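Local coordinates for MGS-M5 (Unidentified, PDB 4Q3N), which probably catalyses the NAD-dependent interconversion of L-lactate and pyruvate, as a Rossmann-fold member of the lactate/malate dehydrogenase family, at residues A275-K279 with D280-H284; S120-V123 with D124-Y128. All coordinates share one frame; numbering follows the deposited sequence.

Contact 1: residues A275-K279 with D280-H284. With ACT (acetate ion), chain E.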
loop_
_atom_site.group_PDB
_atom_site.type_symbol
_atom_site.label_atom_id
_atom_site.label_comp_id
_atom_site.label_asym_id
_atom_site.label_seq_id
_atom_site.Cartn_x
_atom_site.Cartn_y
_atom_site.Cartn_z
ATOM N N ALA A 275 7.719 -19.301 -14.800
ATOM C CA ALA A 275 6.830 -20.281 -14.208
ATOM C C ALA A 275 5.662 -19.583 -13.531
ATOM O O ALA A 275 5.777 -18.439 -13.091
ATOM C CB ALA A 275 7.619 -21.188 -13.184
ATOM N N VAL A 276 4.542 -20.296 -13.454
ATOM C CA VAL A 276 3.345 -19.789 -12.824
ATOM C C VAL A 276 3.368 -20.153 -11.341
ATOM O O VAL A 276 3.349 -21.344 -10.990
ATOM C CB VAL A 276 2.059 -20.377 -13.495
ATOM C CG1 VAL A 276 0.805 -19.782 -12.813
ATOM C CG2 VAL A 276 2.049 -20.071 -14.975
ATOM N N LEU A 277 3.361 -19.137 -10.482
ATOM C CA LEU A 277 3.366 -19.328 -9.016
ATOM C C LEU A 277 2.009 -19.016 -8.376
ATOM O O LEU A 277 1.403 -17.980 -8.666
ATOM C CB LEU A 277 4.403 -18.428 -8.370
ATOM C CG LEU A 277 5.857 -18.860 -8.615
ATOM C CD1 LEU A 277 6.818 -17.747 -8.162
ATOM C CD2 LEU A 277 6.106 -20.116 -7.773
ATOM N N ASN A 278 1.568 -19.871 -7.465
ATOM C CA ASN A 278 0.356 -19.579 -6.713
ATOM C C ASN A 278 0.564 -20.196 -5.311
ATOM O O ASN A 278 1.684 -20.561 -4.961
ATOM C CB ASN A 278 -0.895 -20.118 -7.459
ATOM C CG ASN A 278 -0.923 -21.633 -7.561
ATOM O OD1 ASN A 278 -0.390 -22.313 -6.707
ATOM N ND2 ASN A 278 -1.571 -22.171 -8.620
ATOM N N LYS A 279 -0.484 -20.324 -4.515
ATOM C CA LYS A 279 -0.332 -20.698 -3.099
ATOM C C LYS A 279 0.207 -22.103 -2.934
ATOM O O LYS A 279 0.704 -22.487 -1.870
ATOM C CB LYS A 279 -1.685 -20.623 -2.370
ATOM C CG LYS A 279 -2.677 -21.687 -2.790
ATOM C CD LYS A 279 -4.006 -21.480 -2.036
ATOM C CE LYS A 279 -5.092 -22.358 -2.628
ATOM N NZ LYS A 279 -4.791 -23.813 -2.385
ATOM N N ASP A 280 0.087 -22.876 -3.992
ATOM C CA ASP A 280 0.506 -24.311 -3.938
ATOM C C ASP A 280 1.928 -24.498 -4.466
ATOM O O ASP A 280 2.431 -25.624 -4.463
ATOM C CB ASP A 280 -0.427 -25.188 -4.766
ATOM C CG ASP A 280 -1.856 -25.155 -4.259
ATOM O OD1 ASP A 280 -2.032 -25.290 -3.029
ATOM O OD2 ASP A 280 -2.776 -24.954 -5.094
ATOM N N GLY A 281 2.555 -23.409 -4.914
ATOM C CA GLY A 281 3.910 -23.478 -5.482
ATOM C C GLY A 281 3.887 -23.296 -7.009
ATOM O O GLY A 281 3.208 -22.413 -7.505
ATOM N N VAL A 282 4.577 -24.151 -7.755
ATOM C CA VAL A 282 4.671 -23.989 -9.203
ATOM C C VAL A 282 3.480 -24.687 -9.902
ATOM O O VAL A 282 3.383 -25.899 -9.888
ATOM C CB VAL A 282 6.004 -24.586 -9.764
ATOM C CG1 VAL A 282 6.057 -24.392 -11.284
ATOM C CG2 VAL A 282 7.172 -23.852 -9.114
ATOM N N HIS A 283 2.588 -23.915 -10.505
ATOM C CA HIS A 283 1.451 -24.519 -11.193
ATOM C C HIS A 283 1.910 -25.234 -12.473
ATOM O O HIS A 283 1.588 -26.393 -12.722
ATOM C CB HIS A 283 0.362 -23.464 -11.519
ATOM C CG HIS A 283 -0.811 -24.064 -12.240
ATOM N ND1 HIS A 283 -0.860 -24.164 -13.612
ATOM C CD2 HIS A 283 -1.942 -24.641 -11.778
ATOM C CE1 HIS A 283 -1.961 -24.798 -13.968
ATOM N NE2 HIS A 283 -2.642 -25.089 -12.873
ATOM N N HIS A 284 2.703 -24.549 -13.279
ATOM C CA HIS A 284 3.387 -25.187 -14.419
ATOM C C HIS A 284 4.483 -24.249 -14.884
ATOM O O HIS A 284 4.482 -23.061 -14.556
ATOM C CB HIS A 284 2.428 -25.521 -15.601
ATOM C CG HIS A 284 1.839 -24.307 -16.298
ATOM N ND1 HIS A 284 0.728 -23.636 -15.830
ATOM C CD2 HIS A 284 2.170 -23.694 -17.465
ATOM C CE1 HIS A 284 0.392 -22.670 -16.670
ATOM N NE2 HIS A 284 1.260 -22.677 -17.666
HETATM C C ACT E . 1.222 -20.419 -20.678
HETATM O O ACT E . 1.390 -20.338 -21.932
HETATM O OXT ACT E . 1.504 -21.526 -20.141
HETATM C CH3 ACT E . 0.673 -19.301 -19.841
HETATM O O HOH W 1 -2.283 -24.928 -8.315
#
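Asn278 folds its amide back over the turn toward Asp280: CG sits between its own backbone N and carbonyl carbon (chi1 65°), which brings OD1 to within 2.8 Å of Asp280 N in an Asx turn. The donor is tilted somewhat from the amide plane, and the Asp280 carboxylate stands almost perpendicular to that plane (89°). ND2 points the other way and lies in van der Waals contact with His283 CB at 3.7 Å, the amide and imidazole planes 69° apart; its hydrogen bonds go to Asn250 OD1 and to a water that bridges to Asp280 OD2. With an alanine in its place, Asp280 N would probably lose its side-chain acceptor, and Asn250 and the bridging water their donor. Alongside, the Lys279 chain bends at its end to set NZ 3.2 Å from Asp280 OD1, a salt bridge on the syn side.

Further along, Val276 CG2 lies over one face of the His284 ring, 3.9 Å from its centroid, a CH-pi contact. The ring is fixed at its edge by NE2 donating to an acetate OXT (2.7 Å) and by an ND1-ND1 bond to His283. Both His283 N and His284 O bond to Val276, as in a classic beta bulge. On the opposite face, Leu277 CD2 meets Val282 CG2. The whole is a two-residue beta hairpin closed by a type I turn, with Gly281 at a positive phi.

Contact 2: residues S120-V123 with D124-Y128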
loop_
_atom_site.group_PDB
_atom_site.type_symbol
_atom_site.label_atom_id
_atom_site.label_comp_id
_atom_site.label_asym_id
_atom_site.label_seq_id
_atom_site.Cartn_x
_atom_site.Cartn_y
_atom_site.Cartn_z
ATOM N N SER A 120 20.495 -19.157 -1.921
ATOM C CA SER A 120 21.938 -19.394 -1.811
ATOM C C SER A 120 22.556 -19.629 -3.180
ATOM O O SER A 120 21.948 -20.302 -3.975
ATOM C CB SER A 120 22.204 -20.617 -0.929
ATOM O OG SER A 120 21.605 -20.485 0.340
ATOM N N ASN A 121 23.777 -19.157 -3.428
ATOM C CA ASN A 121 24.450 -19.417 -4.695
ATOM C C ASN A 121 25.429 -20.555 -4.594
ATOM O O ASN A 121 26.067 -20.688 -3.573
ATOM C CB ASN A 121 25.193 -18.171 -5.183
ATOM C CG ASN A 121 24.237 -17.132 -5.746
ATOM O OD1 ASN A 121 24.311 -15.951 -5.408
ATOM N ND2 ASN A 121 23.317 -17.582 -6.590
ATOM N N PRO A 122 25.581 -21.355 -5.680
ATOM C CA PRO A 122 24.910 -21.193 -6.990
ATOM C C PRO A 122 23.486 -21.747 -6.941
ATOM O O PRO A 122 23.253 -22.928 -6.644
ATOM C CB PRO A 122 25.817 -21.996 -7.957
ATOM C CG PRO A 122 26.476 -22.984 -7.096
ATOM C CD PRO A 122 26.641 -22.387 -5.730
ATOM N N VAL A 123 22.538 -20.870 -7.179
ATOM C CA VAL A 123 21.174 -21.135 -6.802
ATOM C C VAL A 123 20.546 -22.296 -7.608
ATOM O O VAL A 123 19.765 -23.068 -7.074
ATOM C CB VAL A 123 20.327 -19.832 -6.937
ATOM C CG1 VAL A 123 20.307 -19.327 -8.408
ATOM C CG2 VAL A 123 18.872 -20.053 -6.425
ATOM N N ASP A 124 20.899 -22.448 -8.882
ATOM C CA ASP A 124 20.259 -23.508 -9.671
ATOM C C ASP A 124 20.701 -24.863 -9.170
ATOM O O ASP A 124 19.880 -25.758 -9.010
ATOM C CB ASP A 124 20.564 -23.355 -11.168
ATOM C CG ASP A 124 20.105 -21.997 -11.699
ATOM O OD1 ASP A 124 18.886 -21.722 -11.641
ATOM O OD2 ASP A 124 20.969 -21.188 -12.108
ATOM N N VAL A 125 21.995 -25.027 -8.878
ATOM C CA VAL A 125 22.447 -26.346 -8.442
ATOM C C VAL A 125 21.930 -26.597 -7.026
ATOM O O VAL A 125 21.458 -27.692 -6.741
ATOM C CB VAL A 125 23.999 -26.524 -8.511
ATOM C CG1 VAL A 125 24.564 -26.039 -9.862
ATOM C CG2 VAL A 125 24.687 -25.863 -7.354
ATOM N N LEU A 126 21.916 -25.576 -6.173
ATOM C CA LEU A 126 21.529 -25.771 -4.781
ATOM C C LEU A 126 20.023 -25.990 -4.640
ATOM O O LEU A 126 19.584 -26.714 -3.742
ATOM C CB LEU A 126 22.004 -24.585 -3.918
ATOM C CG LEU A 126 23.541 -24.526 -3.776
ATOM C CD1 LEU A 126 23.922 -23.356 -2.892
ATOM C CD2 LEU A 126 24.180 -25.875 -3.277
ATOM N N ALA A 127 19.247 -25.434 -5.563
ATOM C CA ALA A 127 17.808 -25.737 -5.600
ATOM C C ALA A 127 17.565 -27.204 -5.943
ATOM O O ALA A 127 16.684 -27.886 -5.350
ATOM C CB ALA A 127 17.072 -24.796 -6.616
ATOM N N TYR A 128 18.344 -27.729 -6.868
ATOM C CA TYR A 128 18.234 -29.153 -7.194
ATOM C C TYR A 128 18.604 -29.985 -5.955
ATOM O O TYR A 128 17.955 -31.006 -5.628
ATOM C CB TYR A 128 19.153 -29.508 -8.391
ATOM C CG TYR A 128 19.025 -30.932 -8.905
ATOM C CD1 TYR A 128 19.741 -31.965 -8.325
ATOM C CD2 TYR A 128 18.191 -31.230 -9.980
ATOM C CE1 TYR A 128 19.623 -33.276 -8.782
ATOM C CE2 TYR A 128 18.075 -32.517 -10.455
ATOM C CZ TYR A 128 18.793 -33.540 -9.847
ATOM O OH TYR A 128 18.676 -34.819 -10.319
#
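The first turn of helix 123-134, entered through a cis Asn121-Pro122 peptide, is wrapped against its own lead-in where Leu126 reaches back to Pro122. A cis proline at this place, after a strand of the Rossmann sheet, recalls other lactate and malate dehydrogenases. Pro122 is the N-cap residue. Its carbonyl O accepts Leu126 N at 3.0 Å, and Val123 O takes Ala127 N one residue later at 2.9 Å, so the helical bonding begins at the proline itself.

The Leu126 side chain extends over the incoming loop. With CG anti to its carbonyl carbon (chi1 -68°), the isobutyl group lies back along that loop, and CG rests beside the same Pro122 O that its backbone N grips. CD1 sits 3.8 Å from Ser120 CB. The same methyl also meets Asn121 O and, at 4.0 Å, Pro122 CD, so that it touches three successive residues. The pyrrolidine ring approaches Val125 as well, through CG and CG2, but this tight pair is doubtful because Val125 is modelled in two conformers.

The polar ends are held from outside. Ser120 OG bonds to Ala79 O, while Asp124 divides its carboxylate between Ser256 OG and His176 N. Helix 89-109 packs on the Leu126 side, with Ile100 against Leu126 and Ser120 and Leu93 against Pro122; helix 292-311 lies on Asp124 and Val125 through Leu305, and Tyr270 of strand 270-278 touches Ala127.

In the fold
Contact 2 lies in the NAD-binding region and contact 1 in the C-terminal alpha/beta region; their centres are 19 Å apart and their nearest atoms about 10 Å. Strands 251-258 and 270-278 reach both, the latter also touching Tyr128. Ile142, on the edge strand of the Rossmann sheet, packs on Leu277 and Val282. Asn121 and Asp124 lie against His176, in a Gly-Glu-His-Gly-Asp motif that in lactate dehydrogenases carries the active-site histidine. The acetate about 3 Å from the Asn121 side chain probably comes from the crystallisation liquor, but may mark a pocket. Contact 1 sits at a subunit interface: Val276 and His284 pack on Ile163 and Met201 of the second subunit, whose Lys192 shares its acetate.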